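Local coordinates for zinc uptake regulation protein (Escherichia coli, PDB 4MTE) that represses zinc-uptake genes such as znuACB by binding their operator DNA, with zinc as its cofactor, at residues Gln73-Lys78 with His89-Pro94. Numbering follows the deposited sequence.
Sequences QGFVHK and HLFDQP. With ZN (zinc ion), chain N; nucleotides of chain F.
Phe-75 and Phe-91 form an edge-to-face aromatic pair, Phe-75 giving the edge, with ring centroids 4.9 Å apart and planes inclined at 56°. CD1 of Phe-75 does the touching: it sits above the centre of the Phe-91 ring, 3.9 Å from CD1 of that ring. The CB of Phe-91 points to the turn after helix 60-72, and a chi1 of 66°, with CG between backbone N and carbonyl carbon, lays one ring face against Phe-75 CD1. There its CD2 meets Phe-75 CA at 3.8 Å, and its CB lies 3.6 Å from the carbonyl O of Gly-74, the positive-phi residue of a Schellman motif. Ala-13 and Cys-17 of helix 6-20 also pack on Phe-75, and Leu-9 on Phe-91. Cutting Phe-91 back to an alanine is likely to leave Phe-75 CD1 without the ring face beneath it and open a gap beside the turn.

On the wing strand of this winged-helix domain, His-77 binds zinc through NE2 at 2.0 Å, with Cys-88, His-96 and Glu-111 completing the site. Lys-78 extends away from the zinc, its NZ donating a 2.7 Å hydrogen bond to OP1 of DA21 in DNA chain F. Without hydrogen bonds between the segments, their direct contact rests on dispersion and aromatic electrostatics.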
ATOM      1  N   GLN D  73     -19.624 -26.279   4.137  1.00 48.35           N
ATOM      2  CA  GLN D  73     -20.749 -26.885   4.850  1.00 46.52           C
ATOM      3  C   GLN D  73     -21.949 -25.940   4.977  1.00 44.83           C
ATOM      4  O   GLN D  73     -23.010 -26.340   5.454  1.00 48.51           O
ATOM      5  CB  GLN D  73     -20.307 -27.386   6.229  1.00 32.82           C
ATOM      6  CG  GLN D  73     -19.238 -28.474   6.172  1.00 31.30           C
ATOM      7  CD  GLN D  73     -19.646 -29.654   5.305  1.00 44.98           C
ATOM      8  OE1 GLN D  73     -20.796 -30.091   5.337  1.00 45.68           O
ATOM      9  NE2 GLN D  73     -18.709 -30.168   4.516  1.00 56.87           N
ATOM     10  N   GLY D  74     -21.778 -24.691   4.556  1.00 44.12           N
ATOM     11  CA  GLY D  74     -22.893 -23.765   4.438  1.00 28.16           C
ATOM     12  C   GLY D  74     -23.282 -23.048   5.719  1.00 32.04           C
ATOM     13  O   GLY D  74     -24.364 -22.467   5.801  1.00 35.32           O
ATOM     14  N   PHE D  75     -22.401 -23.074   6.713  1.00 39.05           N
ATOM     15  CA  PHE D  75     -22.657 -22.405   7.986  1.00 43.61           C
ATOM     16  C   PHE D  75     -22.318 -20.921   7.905  1.00 51.33           C
ATOM     17  O   PHE D  75     -22.838 -20.114   8.677  1.00 42.11           O
ATOM     18  CB  PHE D  75     -21.834 -23.060   9.096  1.00 43.91           C
ATOM     19  CG  PHE D  75     -22.061 -24.537   9.221  1.00 42.09           C
ATOM     20  CD1 PHE D  75     -23.312 -25.076   8.986  1.00 47.54           C
ATOM     21  CD2 PHE D  75     -21.025 -25.387   9.559  1.00 44.46           C
ATOM     22  CE1 PHE D  75     -23.528 -26.431   9.091  1.00 42.98           C
ATOM     23  CE2 PHE D  75     -21.238 -26.746   9.665  1.00 45.55           C
ATOM     24  CZ  PHE D  75     -22.492 -27.266   9.431  1.00 53.05           C
ATOM     25  N   VAL D  76     -21.450 -20.573   6.960  1.00 46.12           N
ATOM     26  CA  VAL D  76     -20.960 -19.207   6.812  1.00 46.25           C
ATOM     27  C   VAL D  76     -21.163 -18.722   5.381  1.00 44.24           C
ATOM     28  O   VAL D  76     -21.172 -19.518   4.442  1.00 33.04           O
ATOM     29  CB  VAL D  76     -19.455 -19.123   7.186  1.00 46.75           C
ATOM     30  CG1 VAL D  76     -18.890 -17.724   6.934  1.00 58.63           C
ATOM     31  CG2 VAL D  76     -19.248 -19.532   8.641  1.00 44.19           C
ATOM     32  N   HIS D  77     -21.358 -17.414   5.237  1.00 35.80           N
ATOM     33  CA  HIS D  77     -21.377 -16.764   3.935  1.00 34.05           C
ATOM     34  C   HIS D  77     -20.237 -15.765   3.861  1.00 54.18           C
ATOM     35  O   HIS D  77     -19.881 -15.128   4.860  1.00 41.79           O
ATOM     36  CB  HIS D  77     -22.693 -16.027   3.705  1.00 42.02           C
ATOM     37  CG  HIS D  77     -23.887 -16.925   3.647  1.00 57.65           C
ATOM     38  ND1 HIS D  77     -24.056 -17.877   2.668  1.00 49.75           N
ATOM     39  CD2 HIS D  77     -24.976 -17.006   4.447  1.00 39.49           C
ATOM     40  CE1 HIS D  77     -25.197 -18.514   2.870  1.00 50.36           C
ATOM     41  NE2 HIS D  77     -25.773 -18.005   3.941  1.00 66.86           N
ATOM     42  N   LYS D  78     -19.673 -15.637   2.667  1.00 38.54           N
ATOM     43  CA  LYS D  78     -18.695 -14.606   2.382  1.00 37.99           C
ATOM     44  C   LYS D  78     -19.428 -13.380   1.859  1.00 37.99           C
ATOM     45  O   LYS D  78     -20.256 -13.483   0.952  1.00 40.89           O
ATOM     46  CB  LYS D  78     -17.699 -15.097   1.333  1.00 42.34           C
ATOM     47  CG  LYS D  78     -16.609 -14.095   1.003  1.00 48.74           C
ATOM     48  CD  LYS D  78     -15.708 -14.611  -0.103  1.00 69.09           C
ATOM     49  CE  LYS D  78     -14.549 -13.666  -0.367  1.00 57.80           C
ATOM     50  NZ  LYS D  78     -13.623 -13.598   0.795  1.00 53.23           N
ATOM     51  N   HIS D  89     -27.720 -17.536   9.440  1.00 61.34           N
ATOM     52  CA  HIS D  89     -28.772 -17.752  10.432  1.00 71.38           C
ATOM     53  C   HIS D  89     -29.957 -18.471   9.799  1.00 63.49           C
ATOM     54  O   HIS D  89     -31.088 -18.343  10.265  1.00 74.33           O
ATOM     55  CB  HIS D  89     -29.225 -16.414  11.022  1.00 52.24           C
ATOM     56  CG  HIS D  89     -28.126 -15.650  11.696  1.00 63.59           C
ATOM     57  ND1 HIS D  89     -27.816 -15.812  13.029  1.00 72.01           N
ATOM     58  CD2 HIS D  89     -27.265 -14.721  11.218  1.00 62.96           C
ATOM     59  CE1 HIS D  89     -26.809 -15.015  13.343  1.00 64.26           C
ATOM     60  NE2 HIS D  89     -26.456 -14.344  12.263  1.00 73.08           N
ATOM     61  N   LEU D  90     -29.685 -19.238   8.745  1.00 61.48           N
ATOM     62  CA  LEU D  90     -30.734 -19.883   7.960  1.00 65.94           C
ATOM     63  C   LEU D  90     -30.317 -21.248   7.413  1.00 66.48           C
ATOM     64  O   LEU D  90     -30.870 -21.700   6.412  1.00 78.85           O
ATOM     65  CB  LEU D  90     -31.122 -18.993   6.774  1.00 67.68           C
ATOM     66  CG  LEU D  90     -31.632 -17.579   7.052  1.00 73.27           C
ATOM     67  CD1 LEU D  90     -31.759 -16.826   5.736  1.00 64.52           C
ATOM     68  CD2 LEU D  90     -32.966 -17.616   7.785  1.00 69.35           C
ATOM     69  N   PHE D  91     -29.350 -21.905   8.049  1.00 70.39           N
ATOM     70  CA  PHE D  91     -28.881 -23.199   7.550  1.00 66.32           C
ATOM     71  C   PHE D  91     -29.602 -24.374   8.215  1.00 84.02           C
ATOM     72  O   PHE D  91     -29.325 -25.533   7.905  1.00 79.23           O
ATOM     73  CB  PHE D  91     -27.353 -23.335   7.681  1.00 54.58           C
ATOM     74  CG  PHE D  91     -26.847 -23.367   9.101  1.00 56.63           C
ATOM     75  CD1 PHE D  91     -27.049 -24.477   9.905  1.00 60.57           C
ATOM     76  CD2 PHE D  91     -26.133 -22.298   9.618  1.00 62.26           C
ATOM     77  CE1 PHE D  91     -26.576 -24.506  11.202  1.00 65.55           C
ATOM     78  CE2 PHE D  91     -25.655 -22.328  10.914  1.00 55.15           C
ATOM     79  CZ  PHE D  91     -25.876 -23.433  11.705  1.00 56.51           C
ATOM     80  N   ASP D  92     -30.524 -24.070   9.124  1.00112.33           N
ATOM     81  CA  ASP D  92     -31.344 -25.103   9.757  1.00117.33           C
ATOM     82  C   ASP D  92     -32.377 -25.649   8.769  1.00106.51           C
ATOM     83  O   ASP D  92     -32.875 -26.764   8.930  1.00100.86           O
ATOM     84  CB  ASP D  92     -32.036 -24.565  11.016  1.00103.59           C
ATOM     85  CG  ASP D  92     -32.711 -23.225  10.790  1.00 90.47           C
ATOM     86  OD1 ASP D  92     -32.314 -22.506   9.849  1.00 98.82           O
ATOM     87  OD2 ASP D  92     -33.634 -22.888  11.561  1.00 99.06           O
ATOM     88  N   GLN D  93     -32.688 -24.852   7.752  1.00101.50           N
ATOM     89  CA  GLN D  93     -33.555 -25.273   6.655  1.00119.89           C
ATOM     90  C   GLN D  93     -32.681 -25.815   5.525  1.00125.24           C
ATOM     91  O   GLN D  93     -31.456 -25.690   5.582  1.00121.94           O
ATOM     92  CB  GLN D  93     -34.385 -24.084   6.159  1.00109.75           C
ATOM     93  CG  GLN D  93     -33.559 -22.890   5.705  1.00109.05           C
ATOM     94  CD  GLN D  93     -34.392 -21.815   5.035  1.00120.40           C
ATOM     95  OE1 GLN D  93     -34.009 -21.271   3.999  1.00118.64           O
ATOM     96  NE2 GLN D  93     -35.537 -21.496   5.630  1.00119.14           N
ATOM     97  N   PRO D  94     -33.297 -26.430   4.499  1.00130.47           N
ATOM     98  CA  PRO D  94     -32.502 -26.795   3.321  1.00133.67           C
ATOM     99  C   PRO D  94     -31.823 -25.574   2.705  1.00134.35           C
ATOM    100  O   PRO D  94     -32.306 -24.456   2.902  1.00129.13           O
ATOM    101  CB  PRO D  94     -33.541 -27.394   2.359  1.00125.63           C
ATOM    102  CG  PRO D  94     -34.883 -27.017   2.922  1.00115.55           C
ATOM    103  CD  PRO D  94     -34.681 -26.921   4.395  1.00117.23           C
TER
HETATM  104 ZN    ZN N 202     -27.543 -18.145   4.898  1.00 52.81          ZN
ATOM    105  P    DA F  21     -10.074 -12.248   1.687  1.00 33.68           P
ATOM    106  OP1  DA F  21     -11.182 -12.414   0.724  1.00 42.26           O
ATOM    107  OP2  DA F  21     -10.312 -12.395   3.139  1.00 49.82           O
ATOM    108  O5'  DA F  21      -8.924 -13.271   1.278  1.00 40.76           O
ATOM    109  C5'  DA F  21      -8.489 -13.262  -0.066  1.00 36.10           C
ATOM    110  C4'  DA F  21      -7.346 -14.237  -0.280  1.00 32.21           C
ATOM    111  O4'  DA F  21      -6.183 -13.793   0.456  1.00 38.98           O
ATOM    112  C3'  DA F  21      -7.598 -15.669   0.187  1.00 34.23           C
ATOM    113  O3'  DA F  21      -7.767 -16.469  -0.971  1.00 36.65           O
ATOM    114  C2'  DA F  21      -6.361 -16.043   1.013  1.00 40.26           C
ATOM    115  C1'  DA F  21      -5.379 -14.933   0.664  1.00 36.57           C
ATOM    116  N9   DA F  21      -4.379 -14.614   1.677  1.00 29.08           N
ATOM    117  C8   DA F  21      -4.558 -13.981   2.877  1.00 26.77           C
ATOM    118  N7   DA F  21      -3.448 -13.829   3.565  1.00 31.42           N
ATOM    119  C5   DA F  21      -2.478 -14.395   2.755  1.00 38.75           C
ATOM    120  C6   DA F  21      -1.086 -14.561   2.897  1.00 33.78           C
ATOM    121  N6   DA F  21      -0.374 -14.153   3.954  1.00 26.53           N
ATOM    122  N1   DA F  21      -0.439 -15.174   1.890  1.00 29.94           N
ATOM    123  C2   DA F  21      -1.120 -15.591   0.820  1.00 34.94           C
ATOM    124  N3   DA F  21      -2.420 -15.491   0.572  1.00 37.96           N
ATOM    125  C4   DA F  21      -3.039 -14.881   1.589  1.00 26.31           C
TER